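Local coordinates for uncharacterized protein (Vanderwaltozyma polyspora, PDB 5THE) that probably binds guide RNA as the C-terminal lobe of a budding-yeast Argonaute, whose Piwi domain has the RNase H fold, at residues A[427-432]-A[436-441]; A[12-17]-A[468-473]; A[349-354]-A[455-460]; A[394-399]-A[423-428]. One frame throughout, in Å; residues are numbered along the deposited sequence.

Contacts 1, 3 and 4 each use one of the strands 423-425, 435-440 and 452-459 of the Piwi domain, and contact 2 adds helix 465-475, which packs on them. Contacts 3 and 4 are buried and apolar, each built on a phenylalanine ring, whereas contacts 1 and 2 are partly buried and mix charge with packing. Contacts 1 and 4 share R427 and G428, and their strands are neighbours: F438 N lies 2.8 Å from V425 O. Contact 3 sits on the next strand, where W455 CE3 meets D436 CB of contact 1. Contact 2 touches contact 4 through D426. The loop closed by contact 2 encloses all the others.

Contact 1 (A[427-432]-A[436-441]); sequences RGITSV and DFFIQS
D436 meets T430 and S431 where the loop of the beta hairpin formed by strands 423-425 and 435-440 in the Piwi domain turns back on the second strand. The D436 carboxylate crosses the T430 side chain at a slant. Its CG stands between the backbone N and the carbonyl carbon (chi1 71°), which brings OD1 to the amide of the loop: S431 N donates to D436 OD1 at 2.7 Å, on the syn lone pair, with an N-H...O angle of 140°. A weak second bond runs from S431 N to D436 OD2. An aspartate suits this place because it has other work as well: OD1 also forms a salt bridge with R8 and OD2 is hydrogen-bonded to H453, so the buried charge is shared among several donors and is probably stabilised by them. S431 OG turns to H434 N instead, and it is S431 CB that lies beside OD1.

Two residues further along, F438 offers its ring to the apolar part of the loop. T430 CG2 comes to the ring edge, near its plane, 3.7 Å from F438 CD1, the two side chains running past each other in opposite directions. The threonine thus presents a methyl to the ring, while its OG1 makes a weak hydrogen bond to D426 O. I429 crosses F438 at about a right angle, and its extended chain brings I429 CD1 to 3.6 Å from F438 CE1.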
# COMPACT_ATOMS: atom_id res chain seq x y z
N ARG A 427 -3.09 0.53 -27.26
CA ARG A 427 -3.62 0.83 -28.58
C ARG A 427 -5.03 0.27 -28.69
O ARG A 427 -5.40 -0.66 -27.98
CB ARG A 427 -2.72 0.25 -29.68
CG ARG A 427 -1.41 0.98 -29.83
CD ARG A 427 -0.67 0.44 -30.97
NE ARG A 427 0.70 0.93 -31.05
CZ ARG A 427 1.07 1.98 -31.77
NH1 ARG A 427 0.16 2.67 -32.45
NH2 ARG A 427 2.35 2.34 -31.80
N GLY A 428 -5.81 0.87 -29.59
CA GLY A 428 -7.12 0.33 -29.94
C GLY A 428 -8.23 0.74 -28.99
O GLY A 428 -9.20 1.39 -29.40
N ILE A 429 -8.14 0.35 -27.72
CA ILE A 429 -9.18 0.69 -26.76
C ILE A 429 -8.81 1.90 -25.92
O ILE A 429 -9.60 2.30 -25.06
CB ILE A 429 -9.53 -0.50 -25.86
CG1 ILE A 429 -8.28 -0.99 -25.12
CG2 ILE A 429 -10.16 -1.63 -26.70
CD1 ILE A 429 -8.59 -1.96 -23.99
N THR A 430 -7.64 2.49 -26.14
CA THR A 430 -7.17 3.63 -25.37
C THR A 430 -7.34 4.92 -26.16
O THR A 430 -7.66 4.93 -27.34
CB THR A 430 -5.70 3.47 -25.02
OG1 THR A 430 -4.99 3.25 -26.24
CG2 THR A 430 -5.48 2.29 -24.07
N SER A 431 -7.05 6.03 -25.49
CA SER A 431 -7.15 7.32 -26.14
C SER A 431 -5.98 7.54 -27.08
O SER A 431 -4.83 7.22 -26.77
CB SER A 431 -7.20 8.43 -25.09
OG SER A 431 -7.20 9.68 -25.73
N VAL A 432 -6.27 8.09 -28.26
CA VAL A 432 -5.18 8.54 -29.12
C VAL A 432 -4.59 9.83 -28.58
O VAL A 432 -3.38 9.93 -28.37
CB VAL A 432 -5.67 8.70 -30.58
CG1 VAL A 432 -4.55 9.31 -31.43
CG2 VAL A 432 -6.10 7.37 -31.17
N ASP A 436 -2.90 7.36 -22.08
CA ASP A 436 -3.41 6.30 -21.22
C ASP A 436 -2.98 4.93 -21.73
O ASP A 436 -2.59 4.74 -22.89
CB ASP A 436 -4.94 6.38 -21.07
CG ASP A 436 -5.69 5.98 -22.34
OD1 ASP A 436 -5.29 6.39 -23.44
OD2 ASP A 436 -6.70 5.25 -22.22
N PHE A 437 -3.02 3.97 -20.81
CA PHE A 437 -2.66 2.59 -21.13
C PHE A 437 -3.25 1.70 -20.05
O PHE A 437 -3.54 2.14 -18.94
CB PHE A 437 -1.14 2.39 -21.26
CG PHE A 437 -0.35 2.92 -20.10
CD1 PHE A 437 -0.17 2.16 -18.96
CD2 PHE A 437 0.23 4.18 -20.16
CE1 PHE A 437 0.57 2.64 -17.90
CE2 PHE A 437 0.97 4.67 -19.10
CZ PHE A 437 1.14 3.90 -17.96
N PHE A 438 -3.49 0.44 -20.42
CA PHE A 438 -3.91 -0.58 -19.47
C PHE A 438 -2.73 -1.47 -19.16
O PHE A 438 -1.93 -1.79 -20.05
CB PHE A 438 -5.03 -1.45 -20.04
CG PHE A 438 -6.33 -0.75 -20.26
CD1 PHE A 438 -6.56 -0.03 -21.43
CD2 PHE A 438 -7.36 -0.85 -19.32
CE1 PHE A 438 -7.77 0.60 -21.65
CE2 PHE A 438 -8.58 -0.23 -19.54
CZ PHE A 438 -8.79 0.49 -20.70
N ILE A 439 -2.62 -1.90 -17.91
CA ILE A 439 -1.71 -2.99 -17.56
C ILE A 439 -2.46 -3.93 -16.63
O ILE A 439 -3.09 -3.50 -15.66
CB ILE A 439 -0.40 -2.53 -16.89
CG1 ILE A 439 0.32 -1.47 -17.73
CG2 ILE A 439 0.52 -3.70 -16.72
CD1 ILE A 439 1.62 -0.93 -17.09
N GLN A 440 -2.43 -5.21 -16.94
CA GLN A 440 -2.93 -6.24 -16.03
C GLN A 440 -1.67 -6.84 -15.43
O GLN A 440 -1.02 -7.67 -16.06
CB GLN A 440 -3.80 -7.25 -16.76
CG GLN A 440 -4.45 -8.28 -15.88
CD GLN A 440 -5.64 -8.92 -16.56
OE1 GLN A 440 -6.33 -8.27 -17.36
NE2 GLN A 440 -5.89 -10.20 -16.27
N SER A 441 -1.30 -6.38 -14.24
CA SER A 441 0.01 -6.67 -13.69
C SER A 441 0.04 -7.94 -12.86
O SER A 441 1.12 -8.47 -12.59
CB SER A 441 0.47 -5.48 -12.84
OG SER A 441 -0.62 -5.07 -12.00

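Contact 2 (A[12-17]-A[468-473]); sequences GTKGTK and LQEICN
K14, in the loop that leads into strand 16-22, reaches across to E470 on helix 465-475 of the Piwi domain, which has the RNase H-like fold. From a CB that points toward the helix, the lysine runs through CG, placed anti to the carbonyl carbon (chi1 -66°), and then through CD and CE in a fully extended chain. The methylenes simply span the gap, with no atom of 468-473 close to them, and NZ alone makes the contact. It lies 3.9 Å from E470 OE1, a long salt bridge, and water 1 fills the polar link between them: the water accepts from K14 NZ at 2.8 Å and donates to E470 OE1 at 2.6 Å. E470 is extended too, and the two chains meet at an oblique angle. At the protein surface long, flexible side chains suit a charge pair that a water can bridge; K14 is exposed and E470 partly so.

Deeper in, the helix meets the segment through Q469, whose amide is buried and satisfied at both its oxygen and its nitrogen. OE1 accepts from R30 NH2 and NE2 donates to D426 OD2, the same carboxylate oxygen that receives G12 N. The glutamine therefore suits its place by joining a donor and an acceptor with one flat group. G12, having no side chain, lets the backbone come alongside this amide, with G12 CA 3.9 Å from Q469 OE1.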
# COMPACT_ATOMS: atom_id res chain seq x y z
N GLY A 12 4.03 2.53 -26.32
CA GLY A 12 5.05 1.61 -25.89
C GLY A 12 5.47 0.64 -26.98
O GLY A 12 4.75 0.37 -27.95
N THR A 13 6.67 0.10 -26.81
CA THR A 13 7.26 -0.81 -27.80
C THR A 13 7.75 -2.12 -27.23
O THR A 13 7.95 -3.07 -28.00
CB THR A 13 8.45 -0.15 -28.53
OG1 THR A 13 9.54 0.00 -27.61
CG2 THR A 13 8.08 1.23 -29.13
N LYS A 14 7.97 -2.21 -25.93
CA LYS A 14 8.66 -3.36 -25.36
C LYS A 14 7.71 -4.52 -25.08
O LYS A 14 6.49 -4.35 -24.98
CB LYS A 14 9.37 -2.96 -24.07
CG LYS A 14 10.50 -1.96 -24.33
CD LYS A 14 11.20 -1.59 -23.05
CE LYS A 14 12.39 -0.67 -23.34
NZ LYS A 14 13.08 -0.26 -22.08
N GLY A 15 8.28 -5.71 -24.95
CA GLY A 15 7.56 -6.87 -24.48
C GLY A 15 7.15 -7.82 -25.60
O GLY A 15 7.32 -7.55 -26.79
N THR A 16 6.60 -8.95 -25.17
CA THR A 16 6.10 -9.96 -26.10
C THR A 16 4.79 -9.49 -26.73
O THR A 16 3.82 -9.21 -26.02
CB THR A 16 5.88 -11.27 -25.36
OG1 THR A 16 7.15 -11.77 -24.92
CG2 THR A 16 5.20 -12.29 -26.27
N LYS A 17 4.75 -9.46 -28.06
CA LYS A 17 3.55 -9.04 -28.77
C LYS A 17 2.59 -10.22 -28.91
O LYS A 17 3.00 -11.31 -29.34
CB LYS A 17 3.90 -8.50 -30.15
CG LYS A 17 4.97 -7.44 -30.18
CD LYS A 17 4.84 -6.62 -31.47
CE LYS A 17 6.17 -6.06 -31.94
NZ LYS A 17 6.82 -5.18 -30.92
N LEU A 468 7.16 4.78 -18.50
CA LEU A 468 6.06 4.82 -17.56
C LEU A 468 5.44 3.44 -17.37
O LEU A 468 5.04 3.08 -16.26
CB LEU A 468 4.99 5.82 -18.01
CG LEU A 468 5.37 7.29 -17.97
CD1 LEU A 468 4.13 8.12 -18.27
CD2 LEU A 468 5.98 7.67 -16.62
N GLN A 469 5.35 2.65 -18.45
CA GLN A 469 4.72 1.34 -18.30
C GLN A 469 5.62 0.40 -17.52
O GLN A 469 5.12 -0.45 -16.77
CB GLN A 469 4.38 0.76 -19.68
CG GLN A 469 3.22 1.51 -20.33
CD GLN A 469 3.08 1.27 -21.83
OE1 GLN A 469 3.71 0.40 -22.39
NE2 GLN A 469 2.26 2.06 -22.47
N GLU A 470 6.94 0.56 -17.65
CA GLU A 470 7.83 -0.31 -16.90
C GLU A 470 7.77 0.03 -15.41
O GLU A 470 7.72 -0.86 -14.57
CB GLU A 470 9.25 -0.19 -17.44
CG GLU A 470 10.21 -1.24 -16.87
CD GLU A 470 11.59 -1.17 -17.46
OE1 GLU A 470 11.85 -0.33 -18.34
OE2 GLU A 470 12.42 -1.99 -17.03
N ILE A 471 7.78 1.33 -15.09
CA ILE A 471 7.65 1.79 -13.71
C ILE A 471 6.35 1.29 -13.09
O ILE A 471 6.35 0.74 -11.98
CB ILE A 471 7.72 3.32 -13.68
CG1 ILE A 471 9.15 3.79 -13.80
CG2 ILE A 471 7.03 3.88 -12.44
CD1 ILE A 471 9.21 5.24 -13.57
N CYS A 472 5.23 1.54 -13.76
CA CYS A 472 3.94 1.11 -13.24
C CYS A 472 3.94 -0.38 -12.98
O CYS A 472 3.59 -0.84 -11.89
CB CYS A 472 2.84 1.48 -14.23
SG CYS A 472 2.52 3.25 -14.21
N ASN A 473 4.38 -1.16 -13.98
CA ASN A 473 4.41 -2.60 -13.81
C ASN A 473 5.37 -3.00 -12.69
O ASN A 473 5.02 -3.79 -11.82
CB ASN A 473 4.80 -3.29 -15.12
CG ASN A 473 4.69 -4.80 -15.02
OD1 ASN A 473 3.65 -5.33 -14.64
ND2 ASN A 473 5.79 -5.49 -15.31
O HOH W 1 11.46 1.33 -20.36

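Contact 3 (A[349-354]-A[455-460]); sequences DQFSQV and WCLYDE
F351, near the N-terminal end of helix 351-373, packs against W455 and L457 of strand 452-459 in a buried helix-on-sheet contact without hydrogen bonds between the segments, aromatic and aliphatic in its main packing. The ring of F351 is thrust edge-on at the indole in a T-shaped pair: the centroids of the F351 ring and the W455 five-membered ring lie 4.6 Å apart, with their planes at 62°. The leading atom is F351 CE2, which stands over the indole face and comes to 3.3 Å from W455 CD2, displaced toward the rim. F351 CZ follows beside it and approaches W455 CD1 at 3.6 Å. The broad, flat indole suits this place because it gives the incoming ring edge a whole surface to rest on.

Within the RNase H-like fold of the Piwi domain, this helix lies against the sheet, and residues of strand 383-389 join the same interface: A387 touches both F351 and L457. L457 takes one face of the F351 ring. Its CD2 methyl sits 3.8 Å from the ring centroid, 25° off the normal, as a CH-pi contact, while the leucine crosses the phenylalanine at about a right angle. The branched end lets one residue serve two partners, for L457 CD1 turns further along the helix to V354. There V354 CG1, anti to its backbone N (chi1 168°), is placed against that methyl, 3.8 Å from L457 CD1. At L457 and Y458 the strand forms a classic beta bulge, both residues facing C385.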
# COMPACT_ATOMS: atom_id res chain seq x y z
N ASP A 349 -13.68 12.73 -15.50
CA ASP A 349 -14.03 14.13 -15.68
C ASP A 349 -13.35 15.03 -14.66
O ASP A 349 -13.41 16.25 -14.80
CB ASP A 349 -15.55 14.34 -15.63
CG ASP A 349 -16.23 13.49 -14.60
OD1 ASP A 349 -15.65 13.26 -13.53
OD2 ASP A 349 -17.37 13.05 -14.87
N GLN A 350 -12.65 14.47 -13.68
CA GLN A 350 -11.92 15.25 -12.70
C GLN A 350 -10.45 15.45 -13.07
O GLN A 350 -9.74 16.16 -12.34
CB GLN A 350 -12.04 14.59 -11.32
CG GLN A 350 -13.47 14.59 -10.77
CD GLN A 350 -14.05 16.00 -10.55
OE1 GLN A 350 -13.32 17.00 -10.53
NE2 GLN A 350 -15.36 16.08 -10.38
N PHE A 351 -9.98 14.85 -14.17
CA PHE A 351 -8.56 14.87 -14.50
C PHE A 351 -8.03 16.30 -14.59
O PHE A 351 -6.93 16.60 -14.10
CB PHE A 351 -8.30 14.15 -15.83
CG PHE A 351 -8.38 12.66 -15.75
CD1 PHE A 351 -8.55 12.01 -14.53
CD2 PHE A 351 -8.28 11.89 -16.90
CE1 PHE A 351 -8.61 10.63 -14.47
CE2 PHE A 351 -8.33 10.50 -16.85
CZ PHE A 351 -8.50 9.87 -15.64
N SER A 352 -8.79 17.18 -15.24
CA SER A 352 -8.32 18.55 -15.42
C SER A 352 -8.11 19.24 -14.08
O SER A 352 -7.14 20.00 -13.90
CB SER A 352 -9.33 19.32 -16.28
OG SER A 352 -8.75 20.51 -16.77
N GLN A 353 -8.98 18.96 -13.12
CA GLN A 353 -8.86 19.53 -11.78
C GLN A 353 -7.71 18.89 -11.00
O GLN A 353 -7.05 19.57 -10.21
CB GLN A 353 -10.18 19.37 -11.03
CG GLN A 353 -11.26 20.30 -11.55
CD GLN A 353 -10.78 21.75 -11.56
OE1 GLN A 353 -10.35 22.26 -12.60
NE2 GLN A 353 -10.83 22.41 -10.41
N VAL A 354 -7.45 17.60 -11.21
CA VAL A 354 -6.27 16.98 -10.60
C VAL A 354 -5.01 17.74 -11.00
O VAL A 354 -4.14 18.03 -10.17
CB VAL A 354 -6.16 15.49 -10.98
CG1 VAL A 354 -4.79 14.95 -10.58
CG2 VAL A 354 -7.30 14.68 -10.32
N TRP A 455 -3.55 6.78 -16.53
CA TRP A 455 -3.41 7.98 -17.34
C TRP A 455 -2.22 8.77 -16.83
O TRP A 455 -2.14 9.08 -15.65
CB TRP A 455 -4.67 8.84 -17.29
CG TRP A 455 -5.95 8.10 -17.62
CD1 TRP A 455 -6.56 7.11 -16.87
CD2 TRP A 455 -6.78 8.33 -18.75
NE1 TRP A 455 -7.73 6.71 -17.49
CE2 TRP A 455 -7.89 7.44 -18.64
CE3 TRP A 455 -6.71 9.19 -19.84
CZ2 TRP A 455 -8.90 7.39 -19.59
CZ3 TRP A 455 -7.72 9.14 -20.79
CH2 TRP A 455 -8.80 8.25 -20.66
N CYS A 456 -1.30 9.12 -17.73
CA CYS A 456 -0.35 10.17 -17.40
C CYS A 456 -1.05 11.50 -17.63
O CYS A 456 -1.35 11.87 -18.77
CB CYS A 456 0.92 10.06 -18.24
SG CYS A 456 2.10 11.39 -17.83
N LEU A 457 -1.34 12.22 -16.54
CA LEU A 457 -2.05 13.49 -16.62
C LEU A 457 -1.10 14.68 -16.71
O LEU A 457 -1.52 15.76 -17.15
CB LEU A 457 -2.95 13.66 -15.39
CG LEU A 457 -4.01 12.60 -15.10
CD1 LEU A 457 -4.87 13.00 -13.89
CD2 LEU A 457 -4.89 12.38 -16.31
N TYR A 458 0.15 14.51 -16.30
CA TYR A 458 1.09 15.62 -16.25
C TYR A 458 2.49 15.05 -16.18
O TYR A 458 2.72 14.09 -15.47
CB TYR A 458 0.85 16.53 -15.05
CG TYR A 458 1.40 17.93 -15.22
CD1 TYR A 458 0.84 18.79 -16.15
CD2 TYR A 458 2.46 18.40 -14.43
CE1 TYR A 458 1.32 20.09 -16.31
CE2 TYR A 458 2.95 19.71 -14.59
CZ TYR A 458 2.37 20.54 -15.54
OH TYR A 458 2.80 21.84 -15.74
N ASP A 459 3.42 15.64 -16.92
CA ASP A 459 4.75 15.05 -16.96
C ASP A 459 5.75 16.15 -17.30
O ASP A 459 5.80 16.60 -18.45
CB ASP A 459 4.81 13.89 -17.95
CG ASP A 459 6.18 13.36 -18.13
OD1 ASP A 459 6.57 13.10 -19.28
OD2 ASP A 459 6.87 13.23 -17.11
N GLU A 460 6.56 16.53 -16.32
CA GLU A 460 7.71 17.40 -16.58
C GLU A 460 9.00 16.60 -16.67
O GLU A 460 10.09 17.17 -16.58
CB GLU A 460 7.82 18.48 -15.51
CG GLU A 460 6.48 18.93 -14.98
CD GLU A 460 6.62 19.99 -13.90
OE1 GLU A 460 6.72 21.18 -14.24
OE2 GLU A 460 6.68 19.62 -12.71

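Contact 4 (A[394-399]-A[423-428]); sequences VRFIPI and TVVDRG
The backbones of F396 and T423 keep well apart, their CA atoms 8.9 Å from each other, and no hydrogen bond joins the two segments; the gap between segment 394-399 and strand 423-425 of the RNase H-like Piwi domain is bridged by side chains. Strands 397-398 and 423-425 are not paired directly: antiparallel pairings run from 397-398 to 16-22, on to 25-31 and on to 423-425. I20 of strand 16-22 touches both F396 and V425.

Next to the apolar contact R395 touches the bound RNA, its NH2 forming a salt bridge with a phosphate. Its NH1, hydrogen-bonded to N392 O, also donates to V394 O at 2.9 Å. That bond is nearly straight at 162°, with R395 NH1 above the V394 carbonyl plane.

F396 carries the contact. With CG anti to the carbonyl carbon (chi1 -63°), the ring reaches out to strand 423-425, where V425 lies over one face. The CG2 methyl of V425 stands 4.1 Å from the centroid of the F396 ring and 27° off the normal, a CH-pi contact, and the two side chains slide past each other in opposite directions. The closest approach is at the far end of the ring, where F396 CZ is 3.7 Å from V425 CG2. A phenylalanine suits a position that must reach across such a distance, and a beta-branched valine suits a strand whose methyl has to be placed firmly against a ring. T423 adds its methyl, not its hydroxyl: OG1 is hydrogen-bonded to M420 O, while T423 CG2 comes to 4.2 Å from F396 CD2.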
# COMPACT_ATOMS: atom_id res chain seq x y z
N VAL A 394 -13.53 -3.05 -18.76
CA VAL A 394 -12.69 -3.72 -19.74
C VAL A 394 -12.21 -5.05 -19.18
O VAL A 394 -11.75 -5.13 -18.04
CB VAL A 394 -11.51 -2.83 -20.13
CG1 VAL A 394 -10.66 -3.51 -21.15
CG2 VAL A 394 -12.02 -1.48 -20.62
N ARG A 395 -12.31 -6.11 -19.99
CA ARG A 395 -11.71 -7.39 -19.66
C ARG A 395 -10.86 -7.85 -20.82
O ARG A 395 -11.18 -7.59 -21.98
CB ARG A 395 -12.78 -8.44 -19.34
CG ARG A 395 -13.63 -8.12 -18.13
CD ARG A 395 -12.80 -8.08 -16.86
NE ARG A 395 -13.63 -7.86 -15.68
CZ ARG A 395 -13.99 -6.66 -15.21
NH1 ARG A 395 -13.58 -5.54 -15.81
NH2 ARG A 395 -14.74 -6.58 -14.13
N PHE A 396 -9.74 -8.52 -20.50
CA PHE A 396 -8.79 -9.05 -21.46
C PHE A 396 -8.88 -10.57 -21.43
O PHE A 396 -8.73 -11.18 -20.36
CB PHE A 396 -7.36 -8.62 -21.12
CG PHE A 396 -7.11 -7.13 -21.18
CD1 PHE A 396 -7.95 -6.30 -21.91
CD2 PHE A 396 -6.00 -6.58 -20.54
CE1 PHE A 396 -7.72 -4.94 -21.98
CE2 PHE A 396 -5.74 -5.23 -20.62
CZ PHE A 396 -6.61 -4.40 -21.33
N ILE A 397 -9.11 -11.18 -22.58
CA ILE A 397 -9.24 -12.62 -22.69
C ILE A 397 -8.10 -13.11 -23.57
O ILE A 397 -7.89 -12.56 -24.65
CB ILE A 397 -10.60 -13.06 -23.27
CG1 ILE A 397 -11.76 -12.48 -22.46
CG2 ILE A 397 -10.70 -14.58 -23.35
CD1 ILE A 397 -11.62 -12.68 -20.96
N PRO A 398 -7.35 -14.13 -23.15
CA PRO A 398 -6.24 -14.59 -23.98
C PRO A 398 -6.74 -15.38 -25.17
O PRO A 398 -7.78 -16.04 -25.13
CB PRO A 398 -5.44 -15.47 -23.02
CG PRO A 398 -6.43 -15.96 -22.04
CD PRO A 398 -7.43 -14.84 -21.87
N ILE A 399 -5.98 -15.29 -26.26
CA ILE A 399 -6.32 -15.97 -27.50
C ILE A 399 -5.41 -17.17 -27.75
O ILE A 399 -5.84 -18.14 -28.39
CB ILE A 399 -6.25 -14.97 -28.67
CG1 ILE A 399 -7.36 -13.94 -28.57
CG2 ILE A 399 -6.32 -15.66 -30.02
CD1 ILE A 399 -7.24 -12.89 -29.66
N THR A 423 0.44 -7.91 -19.04
CA THR A 423 -0.09 -7.51 -20.32
C THR A 423 -0.38 -6.02 -20.33
O THR A 423 -1.08 -5.51 -19.45
CB THR A 423 -1.37 -8.32 -20.57
OG1 THR A 423 -1.03 -9.70 -20.74
CG2 THR A 423 -2.13 -7.79 -21.78
N VAL A 424 0.17 -5.32 -21.32
CA VAL A 424 -0.09 -3.91 -21.54
C VAL A 424 -0.91 -3.78 -22.81
O VAL A 424 -0.61 -4.43 -23.83
CB VAL A 424 1.20 -3.08 -21.68
CG1 VAL A 424 0.86 -1.57 -21.74
CG2 VAL A 424 2.13 -3.36 -20.53
N VAL A 425 -1.91 -2.91 -22.78
CA VAL A 425 -2.66 -2.52 -23.96
C VAL A 425 -2.65 -0.99 -23.96
O VAL A 425 -3.19 -0.36 -23.04
CB VAL A 425 -4.09 -3.07 -23.96
CG1 VAL A 425 -4.90 -2.50 -25.13
CG2 VAL A 425 -4.07 -4.59 -24.03
N ASP A 426 -1.98 -0.39 -24.95
CA ASP A 426 -2.07 1.06 -25.10
C ASP A 426 -2.46 1.45 -26.51
O ASP A 426 -2.22 2.58 -26.93
CB ASP A 426 -0.78 1.76 -24.65
CG ASP A 426 0.44 1.44 -25.53
OD1 ASP A 426 0.39 0.56 -26.42
OD2 ASP A 426 1.49 2.09 -25.32
N ARG A 427 -3.09 0.53 -27.26
CA ARG A 427 -3.62 0.83 -28.58
C ARG A 427 -5.03 0.27 -28.69
O ARG A 427 -5.40 -0.66 -27.98
CB ARG A 427 -2.72 0.25 -29.68
CG ARG A 427 -1.41 0.98 -29.83
CD ARG A 427 -0.67 0.44 -30.97
NE ARG A 427 0.70 0.93 -31.05
CZ ARG A 427 1.07 1.98 -31.77
NH1 ARG A 427 0.16 2.67 -32.45
NH2 ARG A 427 2.35 2.34 -31.80
N GLY A 428 -5.81 0.87 -29.59
CA GLY A 428 -7.12 0.33 -29.94
C GLY A 428 -8.23 0.74 -28.99
O GLY A 428 -9.20 1.39 -29.40